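Local coordinates for protein piwi (Drosophila melanogaster, PDB 6KR6) that binds piRNAs and uses them to guide the silencing of transposable elements in the germ line, as an argonaute-family protein of the Piwi subfamily, at residues 576-581 with 594-599; 607-612 with 630-635; 648-653 with 778-783; 624-629 with 668-673; 689-694 with 741-746. One frame throughout, in Å; residues are numbered along the deposited sequence.

How the interactions relate
All five contacts belong to the RNase H-like Piwi domain and are largely buried. Interactions 1 and 5 are antiparallel strand pairings held by backbone hydrogen bonds; strand 646-652, used in interaction 3, bonds to a strand of each and so lies between them. The other three have no hydrogen bond across their segments and rely on side-chain packing. Interactions 2 and 4 share helix 625-640, which rests on strand 608-614 in one and meets helix 659-680 in the other; each puts a lysine at its more exposed margin. Interaction 3 adds metal chemistry: its D652 and D581 of interaction 1 bind the same zinc.

Interaction 1. Residues 576-581 with 594-599; sequences MTIGFD and GALIAS. With ZN (zinc ion), chain N.
G579 and I597 form a hydrogen-bonded pair in the antiparallel hairpin that opens the RNase H-like fold of the Piwi domain, with I578-A598 and F580-L596 as the non-hydrogen-bonded pairs beside it. The tight part is the face carrying I578, F580, L596 and A598, which looks toward helix 625-640. There CG2 of I578 lies 3.6 Å from CD1 of L596, and CB of L596 comes up to the edge of the F580 ring, 4.1 Å from CD1. Where the hairpin strands end away from the zinc, the extended M576 chain brings its CE to 3.5 Å from CB of A598.

The other face is more loosely joined between the two strands: G579 has no side chain, A595 is small, and the D581 carboxylate stays clear of strand 594-599, turned to a zinc ion that D652 also binds. D581 is probably catalytic, as in related nucleases. Its backbone is nevertheless fixed, since D581 O accepts from A595 N at 2.9 Å.

S599 closes the M576 end through its hydroxyl in place of its carbonyl: with chi1 at 86°, OG of S599 takes the N-H of T577 at 3.0 Å in an almost straight bond (177°).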
# COMPACT_ATOMS: atom_id res chain seq x y z
N MET A 576 23.40 9.95 3.60
CA MET A 576 22.84 8.83 4.33
C MET A 576 21.40 8.64 3.88
O MET A 576 20.58 9.55 4.02
CB MET A 576 22.92 9.07 5.84
CG MET A 576 21.96 8.24 6.67
SD MET A 576 22.51 8.17 8.38
CE MET A 576 21.00 7.74 9.23
N THR A 577 21.11 7.47 3.33
CA THR A 577 19.77 7.13 2.88
C THR A 577 19.09 6.29 3.94
O THR A 577 19.63 5.27 4.37
CB THR A 577 19.80 6.37 1.55
OG1 THR A 577 20.72 7.01 0.66
CG2 THR A 577 18.42 6.35 0.92
N ILE A 578 17.90 6.71 4.38
CA ILE A 578 17.16 6.02 5.42
C ILE A 578 15.87 5.46 4.82
O ILE A 578 15.18 6.15 4.06
CB ILE A 578 16.83 6.94 6.61
CG1 ILE A 578 18.07 7.69 7.09
CG2 ILE A 578 16.24 6.13 7.75
CD1 ILE A 578 17.78 8.65 8.22
N GLY A 579 15.57 4.22 5.16
CA GLY A 579 14.28 3.62 4.89
C GLY A 579 13.63 3.20 6.19
O GLY A 579 14.32 2.90 7.17
N PHE A 580 12.31 3.17 6.19
CA PHE A 580 11.56 2.87 7.41
C PHE A 580 10.23 2.25 7.03
O PHE A 580 9.55 2.75 6.13
CB PHE A 580 11.35 4.14 8.25
CG PHE A 580 10.47 3.93 9.45
CD1 PHE A 580 10.96 3.30 10.59
CD2 PHE A 580 9.16 4.39 9.46
CE1 PHE A 580 10.16 3.12 11.69
CE2 PHE A 580 8.36 4.21 10.57
CZ PHE A 580 8.86 3.58 11.69
N ASP A 581 9.86 1.16 7.70
CA ASP A 581 8.52 0.60 7.49
C ASP A 581 8.04 -0.05 8.78
O ASP A 581 8.78 -0.17 9.76
CB ASP A 581 8.47 -0.39 6.32
CG ASP A 581 7.04 -0.59 5.79
OD1 ASP A 581 6.10 -0.05 6.40
OD2 ASP A 581 6.86 -1.28 4.77
N GLY A 594 8.48 -1.35 14.04
CA GLY A 594 9.05 -0.41 13.09
C GLY A 594 10.52 -0.67 12.86
O GLY A 594 11.31 -0.73 13.82
N ALA A 595 10.89 -0.85 11.60
CA ALA A 595 12.26 -1.14 11.19
C ALA A 595 12.83 0.03 10.41
O ALA A 595 12.15 0.61 9.55
CB ALA A 595 12.32 -2.42 10.35
N LEU A 596 14.09 0.37 10.72
CA LEU A 596 14.79 1.50 10.13
C LEU A 596 16.15 1.04 9.63
O LEU A 596 16.93 0.44 10.38
CB LEU A 596 14.96 2.63 11.15
CG LEU A 596 15.59 3.92 10.61
CD1 LEU A 596 14.67 5.10 10.86
CD2 LEU A 596 16.96 4.15 11.23
N ILE A 597 16.42 1.33 8.36
CA ILE A 597 17.67 0.99 7.69
C ILE A 597 18.35 2.28 7.27
O ILE A 597 17.68 3.23 6.86
CB ILE A 597 17.43 0.08 6.47
CG1 ILE A 597 16.35 -0.96 6.77
CG2 ILE A 597 18.73 -0.59 6.03
CD1 ILE A 597 16.68 -1.91 7.90
N ALA A 598 19.68 2.32 7.35
CA ALA A 598 20.42 3.55 7.09
C ALA A 598 21.74 3.21 6.41
O ALA A 598 22.53 2.43 6.93
CB ALA A 598 20.67 4.31 8.39
N SER A 599 21.98 3.83 5.25
CA SER A 599 23.25 3.68 4.57
C SER A 599 24.31 4.57 5.23
O SER A 599 24.00 5.44 6.04
CB SER A 599 23.12 4.03 3.09
OG SER A 599 23.28 5.42 2.87
ZN ZN N . 4.94 -0.55 4.83

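Interaction 2. Residues 607-612 with 630-635; sequences TYFSTV and AKALRQ
F609 packs against A632 in an apolar helix-on-sheet contact, where strand 608-612 packs against helix 630-635 and runs nearly antiparallel to it (153°), the two axes 9.1 Å apart. No hydrogen bond crosses; the ring of F609 carries most of the contact. Its CB points toward the helix, and CG stands anti to the backbone N (chi1 169°). Along one side of the F609 ring CE2 approaches the helix backbone, 3.6 Å from CA of A632, while CD2 is 3.8 Å from the CB of that alanine.

Q635 sits one turn further on and lays its CB over a face of the ring. The chain then bends at chi2, with CG of Q635 3.7 Å from CD1 of F609, and the amide plane comes within 11° of the ring plane. The amide nitrogen NE2 is held by OE2 of E639, so the polar end is engaged along the same helix and the contact to F609 is made by the methylene groups.

K631 crosses F609 at about a right angle, its CB 3.9 Å from CZ of the ring. Its chain continues past the ring to T611, whose CG2 meets the ammonium end; NZ also makes a long, weak ion pair with E804. This packing joins the third strand of the RNase H-like sheet to the helix that follows it in the Piwi domain.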
# COMPACT_ATOMS: atom_id res chain seq x y z
N THR A 607 28.00 0.32 3.51
CA THR A 607 27.37 -0.66 4.39
C THR A 607 26.09 -0.06 4.95
O THR A 607 25.77 1.11 4.72
CB THR A 607 28.31 -1.08 5.54
OG1 THR A 607 29.66 -0.76 5.20
CG2 THR A 607 28.20 -2.59 5.77
N TYR A 608 25.34 -0.87 5.69
CA TYR A 608 24.02 -0.48 6.16
C TYR A 608 23.86 -0.83 7.63
O TYR A 608 24.46 -1.78 8.14
CB TYR A 608 22.92 -1.16 5.32
CG TYR A 608 22.95 -0.77 3.86
CD1 TYR A 608 22.14 0.25 3.37
CD2 TYR A 608 23.80 -1.41 2.97
CE1 TYR A 608 22.17 0.61 2.04
CE2 TYR A 608 23.83 -1.06 1.63
CZ TYR A 608 23.01 -0.05 1.17
OH TYR A 608 23.04 0.31 -0.15
N PHE A 609 23.03 -0.05 8.31
CA PHE A 609 22.75 -0.18 9.73
C PHE A 609 21.25 -0.37 9.90
O PHE A 609 20.46 0.40 9.35
CB PHE A 609 23.25 1.07 10.48
CG PHE A 609 22.78 1.16 11.90
CD1 PHE A 609 23.51 0.57 12.93
CD2 PHE A 609 21.63 1.87 12.23
CE1 PHE A 609 23.09 0.67 14.24
CE2 PHE A 609 21.21 1.97 13.53
CZ PHE A 609 21.94 1.37 14.54
N SER A 610 20.86 -1.40 10.65
CA SER A 610 19.46 -1.80 10.73
C SER A 610 19.03 -1.95 12.18
O SER A 610 19.66 -2.69 12.94
CB SER A 610 19.22 -3.10 9.97
OG SER A 610 20.18 -4.08 10.32
N THR A 611 17.94 -1.28 12.55
CA THR A 611 17.35 -1.40 13.88
C THR A 611 15.86 -1.68 13.75
O THR A 611 15.23 -1.36 12.74
CB THR A 611 17.56 -0.14 14.72
OG1 THR A 611 18.82 0.45 14.41
CG2 THR A 611 17.53 -0.48 16.21
N VAL A 612 15.31 -2.31 14.79
CA VAL A 612 13.87 -2.51 14.92
C VAL A 612 13.46 -2.10 16.32
O VAL A 612 14.25 -2.17 17.27
CB VAL A 612 13.43 -3.96 14.64
CG1 VAL A 612 12.22 -3.99 13.72
CG2 VAL A 612 14.58 -4.78 14.06
N ALA A 630 18.50 8.33 15.87
CA ALA A 630 19.66 8.77 16.64
C ALA A 630 20.74 7.69 16.68
O ALA A 630 21.93 7.99 16.57
CB ALA A 630 19.23 9.16 18.06
N LYS A 631 20.33 6.43 16.86
CA LYS A 631 21.29 5.32 16.81
C LYS A 631 21.99 5.27 15.46
O LYS A 631 23.20 5.05 15.39
CB LYS A 631 20.58 4.00 17.09
CG LYS A 631 19.98 3.89 18.48
CD LYS A 631 19.21 2.59 18.66
CE LYS A 631 20.14 1.38 18.64
NZ LYS A 631 19.41 0.11 18.89
N ALA A 632 21.23 5.46 14.38
CA ALA A 632 21.83 5.44 13.05
C ALA A 632 22.85 6.55 12.88
O ALA A 632 23.96 6.33 12.36
CB ALA A 632 20.74 5.53 11.98
N LEU A 633 22.51 7.77 13.32
CA LEU A 633 23.46 8.88 13.22
C LEU A 633 24.70 8.64 14.07
O LEU A 633 25.82 8.97 13.65
CB LEU A 633 22.78 10.19 13.63
CG LEU A 633 21.70 10.71 12.68
CD1 LEU A 633 21.09 11.99 13.21
CD2 LEU A 633 22.27 10.91 11.29
N ARG A 634 24.52 8.07 15.26
CA ARG A 634 25.66 7.78 16.13
C ARG A 634 26.59 6.76 15.49
O ARG A 634 27.82 6.93 15.51
CB ARG A 634 25.17 7.29 17.49
N GLN A 635 26.03 5.70 14.91
CA GLN A 635 26.85 4.72 14.21
C GLN A 635 27.57 5.36 13.02
O GLN A 635 28.75 5.06 12.76
CB GLN A 635 25.99 3.54 13.74
CG GLN A 635 26.76 2.43 13.04
CD GLN A 635 27.49 1.52 14.01
OE1 GLN A 635 27.20 1.52 15.20
NE2 GLN A 635 28.43 0.74 13.49

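Interaction 3. Residues 648-653 with 778-783; sequences VFYRDG and PAVCQY. With HG (mercury (II) ion), chain G; ZN (zinc ion), chain N.
Y650 and C781 mark the closest backbone approach, CA to CA 6.5 Å, where strand 648-652 and helix 779-783 run in broadly the same direction at 45° with their axes 8.6 Å apart. No hydrogen bond links them. P778, at the N-cap position of the helix, sets its ring on the tyrosine: CG of P778 stands 3.7 Å from the centroid of the Y650 ring, only 3° off the normal, a CH-pi contact over the middle of the face. V780 comes to the same ring at its edge, with CG2 4.0 Å from CD2 of Y650. The far end of the tyrosine is tied down by a hydrogen bond between its OH and OG1 of T761.

In the RNase H-like fold this strand lies centrally in the sheet and carries an acidic residue into the active site, and D652 is probably that catalytic residue here. An alanine in place of Y650 would probably leave P778 without the ring face it rests on, open a gap beside V780 and remove the hydroxyl that T761 OG1 bonds.

The two carboxylate oxygens of D652 serve different metals. OD1 of D652 binds zinc at 2.0 Å, the ion also held by D581. OD2 of D652 lies 2.8 Å from a mercury ion that C781 SG ligates as well, so the metal spans strand and helix. SG of C781 also rests 3.8 Å from CB of D652. One residue along the helix, Q782 packs on a phosphate of the bound RNA.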
# COMPACT_ATOMS: atom_id res chain seq x y z
N VAL A 648 18.46 11.44 2.88
CA VAL A 648 17.27 11.15 2.08
C VAL A 648 16.48 10.09 2.83
O VAL A 648 16.91 8.94 2.95
CB VAL A 648 17.62 10.69 0.66
CG1 VAL A 648 16.36 10.32 -0.10
CG2 VAL A 648 18.39 11.77 -0.07
N PHE A 649 15.31 10.48 3.34
CA PHE A 649 14.47 9.62 4.16
C PHE A 649 13.31 9.11 3.31
O PHE A 649 12.53 9.91 2.78
CB PHE A 649 13.94 10.40 5.37
CG PHE A 649 13.30 9.55 6.43
CD1 PHE A 649 12.02 9.05 6.26
CD2 PHE A 649 13.96 9.29 7.62
CE1 PHE A 649 11.43 8.28 7.24
CE2 PHE A 649 13.37 8.52 8.60
CZ PHE A 649 12.10 8.02 8.41
N TYR A 650 13.21 7.79 3.17
CA TYR A 650 12.13 7.15 2.43
C TYR A 650 11.14 6.54 3.41
O TYR A 650 11.53 5.70 4.24
CB TYR A 650 12.66 6.10 1.46
CG TYR A 650 13.38 6.68 0.27
CD1 TYR A 650 12.71 7.47 -0.65
CD2 TYR A 650 14.73 6.43 0.05
CE1 TYR A 650 13.36 8.01 -1.75
CE2 TYR A 650 15.39 6.96 -1.04
CZ TYR A 650 14.70 7.75 -1.94
OH TYR A 650 15.36 8.27 -3.03
N ARG A 651 9.88 6.96 3.32
CA ARG A 651 8.85 6.59 4.28
C ARG A 651 7.79 5.73 3.59
O ARG A 651 7.27 6.11 2.53
CB ARG A 651 8.21 7.84 4.89
CG ARG A 651 7.23 7.58 6.01
CD ARG A 651 7.86 6.79 7.15
NE ARG A 651 7.13 6.98 8.40
CZ ARG A 651 6.00 6.36 8.71
NH1 ARG A 651 5.41 6.59 9.88
NH2 ARG A 651 5.44 5.51 7.85
N ASP A 652 7.46 4.60 4.20
CA ASP A 652 6.46 3.67 3.67
C ASP A 652 5.15 3.90 4.41
O ASP A 652 5.06 3.63 5.61
CB ASP A 652 6.94 2.22 3.81
CG ASP A 652 6.01 1.22 3.15
OD1 ASP A 652 4.87 1.05 3.63
OD2 ASP A 652 6.42 0.59 2.15
N GLY A 653 4.15 4.40 3.70
CA GLY A 653 2.86 4.67 4.31
C GLY A 653 1.81 5.18 3.33
O GLY A 653 1.90 4.92 2.13
N PRO A 778 12.65 1.90 -3.22
CA PRO A 778 14.07 2.04 -2.88
C PRO A 778 14.55 0.90 -1.99
O PRO A 778 13.78 0.31 -1.24
CB PRO A 778 14.12 3.39 -2.15
CG PRO A 778 13.02 4.17 -2.77
CD PRO A 778 11.93 3.18 -3.08
N ALA A 779 15.85 0.60 -2.09
CA ALA A 779 16.40 -0.59 -1.46
C ALA A 779 16.26 -0.56 0.05
O ALA A 779 15.89 -1.56 0.67
CB ALA A 779 17.86 -0.76 -1.85
N VAL A 780 16.55 0.59 0.67
CA VAL A 780 16.44 0.69 2.12
C VAL A 780 15.01 0.45 2.58
O VAL A 780 14.78 -0.14 3.64
CB VAL A 780 16.98 2.05 2.61
CG1 VAL A 780 18.48 2.13 2.41
CG2 VAL A 780 16.29 3.19 1.86
N CYS A 781 14.03 0.88 1.78
CA CYS A 781 12.63 0.66 2.15
C CYS A 781 12.26 -0.82 2.10
O CYS A 781 11.56 -1.32 2.98
CB CYS A 781 11.72 1.48 1.23
SG CYS A 781 10.35 2.32 2.05
N GLN A 782 12.73 -1.53 1.07
CA GLN A 782 12.48 -2.97 0.99
C GLN A 782 13.20 -3.71 2.12
O GLN A 782 12.67 -4.68 2.67
CB GLN A 782 12.92 -3.50 -0.37
CG GLN A 782 12.58 -4.96 -0.61
CD GLN A 782 11.14 -5.17 -1.06
OE1 GLN A 782 10.58 -4.35 -1.79
NE2 GLN A 782 10.54 -6.27 -0.62
N TYR A 783 14.40 -3.25 2.48
CA TYR A 783 15.09 -3.82 3.64
C TYR A 783 14.29 -3.62 4.91
O TYR A 783 14.17 -4.54 5.73
CB TYR A 783 16.48 -3.18 3.78
CG TYR A 783 17.51 -3.64 2.77
CD1 TYR A 783 17.68 -4.98 2.48
CD2 TYR A 783 18.32 -2.72 2.12
CE1 TYR A 783 18.62 -5.40 1.56
CE2 TYR A 783 19.26 -3.12 1.20
CZ TYR A 783 19.41 -4.46 0.92
OH TYR A 783 20.35 -4.87 0.00
HG HG G . 9.05 -0.05 1.56
ZN ZN N . 4.94 -0.55 4.83

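Interaction 4. Residues 624-629 with 668-673; sequences TLWPMI and KDIIEK
W626 and K673 make the contact over a ring face. With CG anti to the backbone N (chi1 177°), the indole reaches out from helix 625-629 toward helix 668-673. CB of K673 stands over the six-membered ring of W626, 3.3 Å from the centroid and 9° off the normal, a CH-pi contact. From there the extended lysine chain runs back across the same indole, opposite to the direction in which the tryptophan points, and brings CD of K673 to 3.6 Å from CG of W626 at the five-membered ring. The ammonium group ends near the root of the tryptophan, NZ of K673 4.1 Å from CB of W626. This is the more open margin of the contact, and L674 and E677 of helix 659-680 also touch the indole.

The two helices run in similar directions, 39° apart, and their axes stay 11.2 Å from each other, so long side chains have to bridge them. Both pack on one side of the central sheet of the RNase H-like fold, and strand 646-652 lies between them in the chain.

The purely apolar contacts gather on a single methyl, CD1 of I670. CD1 of I670 touches CD1 of I629 at 3.5 Å and CD2 of L625 at 3.7 Å; the I670 side chain crosses those of L625 and I629 at about a right angle. The same I670 methyl comes to the edge of the indole, 3.8 Å from CE3 of W626. On the sheet side of this cluster lie F580, met by L625, and F649, met by L625 and I629.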
# COMPACT_ATOMS: atom_id res chain seq x y z
N THR A 624 8.75 6.34 18.89
CA THR A 624 9.83 5.36 18.98
C THR A 624 10.76 5.37 17.78
O THR A 624 11.73 4.61 17.77
CB THR A 624 9.24 3.96 19.15
OG1 THR A 624 8.37 3.67 18.04
CG2 THR A 624 8.45 3.85 20.45
N LEU A 625 10.50 6.21 16.78
CA LEU A 625 11.32 6.24 15.57
C LEU A 625 12.57 7.09 15.75
O LEU A 625 13.65 6.75 15.24
CB LEU A 625 10.47 6.74 14.40
CG LEU A 625 11.14 7.48 13.24
CD1 LEU A 625 10.63 6.95 11.91
CD2 LEU A 625 10.87 8.97 13.36
N TRP A 626 12.45 8.20 16.49
CA TRP A 626 13.62 9.05 16.70
C TRP A 626 14.76 8.35 17.44
O TRP A 626 15.92 8.65 17.12
CB TRP A 626 13.23 10.33 17.45
CG TRP A 626 14.46 11.13 17.70
CD1 TRP A 626 15.11 11.30 18.89
CD2 TRP A 626 15.25 11.79 16.71
NE1 TRP A 626 16.24 12.07 18.71
CE2 TRP A 626 16.35 12.38 17.38
CE3 TRP A 626 15.13 11.96 15.33
CZ2 TRP A 626 17.31 13.12 16.70
CZ3 TRP A 626 16.09 12.70 14.67
CH2 TRP A 626 17.17 13.27 15.35
N PRO A 627 14.52 7.49 18.44
CA PRO A 627 15.65 6.73 19.00
C PRO A 627 16.43 5.95 17.95
O PRO A 627 17.66 5.93 17.98
CB PRO A 627 14.97 5.81 20.02
CG PRO A 627 13.80 6.59 20.47
CD PRO A 627 13.30 7.31 19.25
N MET A 628 15.72 5.32 17.01
CA MET A 628 16.40 4.57 15.95
C MET A 628 17.19 5.51 15.04
O MET A 628 18.31 5.18 14.64
CB MET A 628 15.39 3.76 15.15
CG MET A 628 14.59 2.76 15.98
SD MET A 628 13.46 1.82 14.93
CE MET A 628 12.65 3.15 14.05
N ILE A 629 16.61 6.66 14.69
CA ILE A 629 17.34 7.61 13.85
C ILE A 629 18.60 8.10 14.56
O ILE A 629 19.67 8.26 13.95
CB ILE A 629 16.43 8.78 13.44
CG1 ILE A 629 15.18 8.25 12.75
CG2 ILE A 629 17.18 9.73 12.52
CD1 ILE A 629 14.29 9.33 12.21
N LYS A 668 8.07 17.50 11.25
CA LYS A 668 8.39 18.55 12.20
C LYS A 668 9.31 18.03 13.31
O LYS A 668 10.33 18.64 13.62
CB LYS A 668 7.11 19.13 12.79
N ASP A 669 8.94 16.89 13.92
CA ASP A 669 9.79 16.33 14.96
C ASP A 669 11.16 15.95 14.41
O ASP A 669 12.18 16.15 15.07
CB ASP A 669 9.11 15.12 15.59
CG ASP A 669 8.04 15.51 16.60
OD1 ASP A 669 8.34 16.36 17.47
OD2 ASP A 669 6.91 14.98 16.52
N ILE A 670 11.20 15.45 13.17
CA ILE A 670 12.47 15.06 12.56
C ILE A 670 13.37 16.27 12.40
O ILE A 670 14.56 16.23 12.74
CB ILE A 670 12.22 14.36 11.21
CG1 ILE A 670 11.79 12.91 11.43
CG2 ILE A 670 13.46 14.45 10.32
CD1 ILE A 670 12.37 12.27 12.67
N ILE A 671 12.82 17.37 11.89
CA ILE A 671 13.64 18.56 11.65
C ILE A 671 14.11 19.17 12.97
O ILE A 671 15.28 19.55 13.11
CB ILE A 671 12.87 19.56 10.79
CG1 ILE A 671 12.66 19.00 9.38
CG2 ILE A 671 13.60 20.89 10.72
CD1 ILE A 671 11.98 19.96 8.43
N GLU A 672 13.21 19.26 13.96
CA GLU A 672 13.62 19.82 15.24
C GLU A 672 14.69 18.98 15.91
O GLU A 672 15.69 19.51 16.43
CB GLU A 672 12.40 19.97 16.16
CG GLU A 672 11.48 21.10 15.75
CD GLU A 672 12.22 22.40 15.55
OE1 GLU A 672 13.00 22.80 16.44
OE2 GLU A 672 12.05 23.02 14.48
N LYS A 673 14.53 17.66 15.88
CA LYS A 673 15.50 16.79 16.52
C LYS A 673 16.80 16.65 15.73
O LYS A 673 17.85 16.40 16.33
CB LYS A 673 14.85 15.43 16.79
CG LYS A 673 13.68 15.55 17.76
CD LYS A 673 12.85 14.29 17.88
CE LYS A 673 11.65 14.55 18.78
NZ LYS A 673 10.98 13.30 19.23

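Interaction 5. Residues 689-694 with 741-746; sequences AYIVVT and TSYNVL
V692 and N744 form a hydrogen-bonded pair in the antiparallel junction by which strand 741-745 extends the central sheet of the RNase H-like Piwi domain beyond strand 687-695. Each bonds the other's backbone: V692 N to N744 O is 2.8 Å, and the return bond from N744 N to V692 O is 3.0 Å. T694 and S742 repeat the exchange. At the other end the chain turns a corner at L746, whose N-H still reaches Y690 O, though in a bent bond (131°).

I691, V693, Y743 and V745 share one face. I691 uses two branches: CG1 lies beside V745, 3.8 Å from its CG2, while I691's own CG2 comes to 3.8 Å from CB of Y743, near the plane of that ring. V693 lies beside Y743, its CG2 3.6 Å from CD1 of Y743. Y650 packs on I691 and V693 from the neighbouring strand, and the probable catalytic residue D652 lies near V693. An alanine at I691 would probably open a gap between V745 and Y743, leaving both with less side chain to pack on.

On the other face T694 OG1 is hydrogen-bonded to G653 O. At the corner, L746 packs on both Y690 and V692: its CD1 lies 4.0 Å from CE1 of Y690 and 3.8 Å from CG2 of V692.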
# COMPACT_ATOMS: atom_id res chain seq x y z
N ALA A 689 15.76 15.49 2.77
CA ALA A 689 14.68 15.18 1.84
C ALA A 689 13.81 14.11 2.49
O ALA A 689 14.30 13.03 2.84
CB ALA A 689 15.20 14.70 0.49
N TYR A 690 12.52 14.41 2.67
CA TYR A 690 11.57 13.49 3.27
C TYR A 690 10.56 13.10 2.20
O TYR A 690 9.77 13.93 1.74
CB TYR A 690 10.87 14.14 4.47
CG TYR A 690 10.03 13.18 5.28
CD1 TYR A 690 8.70 12.94 4.94
CD2 TYR A 690 10.55 12.52 6.38
CE1 TYR A 690 7.92 12.07 5.67
CE2 TYR A 690 9.78 11.64 7.12
CZ TYR A 690 8.47 11.42 6.76
OH TYR A 690 7.69 10.55 7.49
N ILE A 691 10.60 11.83 1.79
CA ILE A 691 9.78 11.33 0.69
C ILE A 691 8.91 10.19 1.21
O ILE A 691 9.41 9.28 1.87
CB ILE A 691 10.66 10.85 -0.48
CG1 ILE A 691 11.66 11.93 -0.87
CG2 ILE A 691 9.79 10.48 -1.68
CD1 ILE A 691 12.64 11.49 -1.92
N VAL A 692 7.62 10.26 0.90
CA VAL A 692 6.67 9.21 1.26
C VAL A 692 6.49 8.31 0.05
O VAL A 692 6.10 8.77 -1.03
CB VAL A 692 5.33 9.80 1.72
CG1 VAL A 692 4.39 8.69 2.14
CG2 VAL A 692 5.55 10.79 2.86
N VAL A 693 6.76 7.02 0.22
CA VAL A 693 6.74 6.04 -0.86
C VAL A 693 5.43 5.27 -0.78
O VAL A 693 5.16 4.60 0.22
CB VAL A 693 7.95 5.10 -0.79
CG1 VAL A 693 7.77 3.93 -1.73
CG2 VAL A 693 9.23 5.86 -1.12
N THR A 694 4.63 5.34 -1.85
CA THR A 694 3.32 4.71 -1.90
C THR A 694 3.18 3.91 -3.18
O THR A 694 3.42 4.43 -4.28
CB THR A 694 2.20 5.75 -1.81
OG1 THR A 694 2.26 6.43 -0.55
CG2 THR A 694 0.84 5.09 -1.96
N THR A 741 5.19 3.23 -8.60
CA THR A 741 5.43 3.74 -7.26
C THR A 741 5.29 5.25 -7.25
O THR A 741 5.75 5.93 -8.18
CB THR A 741 6.82 3.33 -6.77
OG1 THR A 741 7.08 1.97 -7.12
CG2 THR A 741 6.92 3.47 -5.26
N SER A 742 4.64 5.78 -6.22
CA SER A 742 4.42 7.21 -6.07
C SER A 742 5.35 7.74 -5.00
O SER A 742 5.25 7.35 -3.83
CB SER A 742 2.96 7.51 -5.72
OG SER A 742 2.76 8.89 -5.51
N TYR A 743 6.26 8.64 -5.39
CA TYR A 743 7.20 9.26 -4.47
C TYR A 743 6.76 10.69 -4.22
O TYR A 743 6.71 11.50 -5.15
CB TYR A 743 8.62 9.21 -5.02
CG TYR A 743 9.09 7.82 -5.36
CD1 TYR A 743 9.77 7.04 -4.43
CD2 TYR A 743 8.85 7.27 -6.61
CE1 TYR A 743 10.20 5.77 -4.73
CE2 TYR A 743 9.27 5.99 -6.92
CZ TYR A 743 9.95 5.25 -5.98
OH TYR A 743 10.37 3.97 -6.29
N ASN A 744 6.44 10.99 -2.96
CA ASN A 744 5.87 12.28 -2.56
C ASN A 744 6.86 12.99 -1.64
O ASN A 744 7.05 12.58 -0.49
CB ASN A 744 4.52 12.08 -1.87
CG ASN A 744 3.76 13.37 -1.67
OD1 ASN A 744 2.69 13.38 -1.08
ND2 ASN A 744 4.31 14.47 -2.17
N VAL A 745 7.46 14.06 -2.14
CA VAL A 745 8.49 14.80 -1.41
C VAL A 745 7.78 15.85 -0.56
O VAL A 745 7.42 16.93 -1.05
CB VAL A 745 9.51 15.44 -2.36
CG1 VAL A 745 10.60 16.14 -1.57
CG2 VAL A 745 10.10 14.38 -3.29
N LEU A 746 7.58 15.54 0.72
CA LEU A 746 6.94 16.49 1.62
C LEU A 746 7.86 17.67 1.91
O LEU A 746 7.45 18.83 1.78
CB LEU A 746 6.51 15.80 2.91
CG LEU A 746 5.44 14.72 2.74
CD1 LEU A 746 4.92 14.28 4.10
CD2 LEU A 746 4.32 15.22 1.86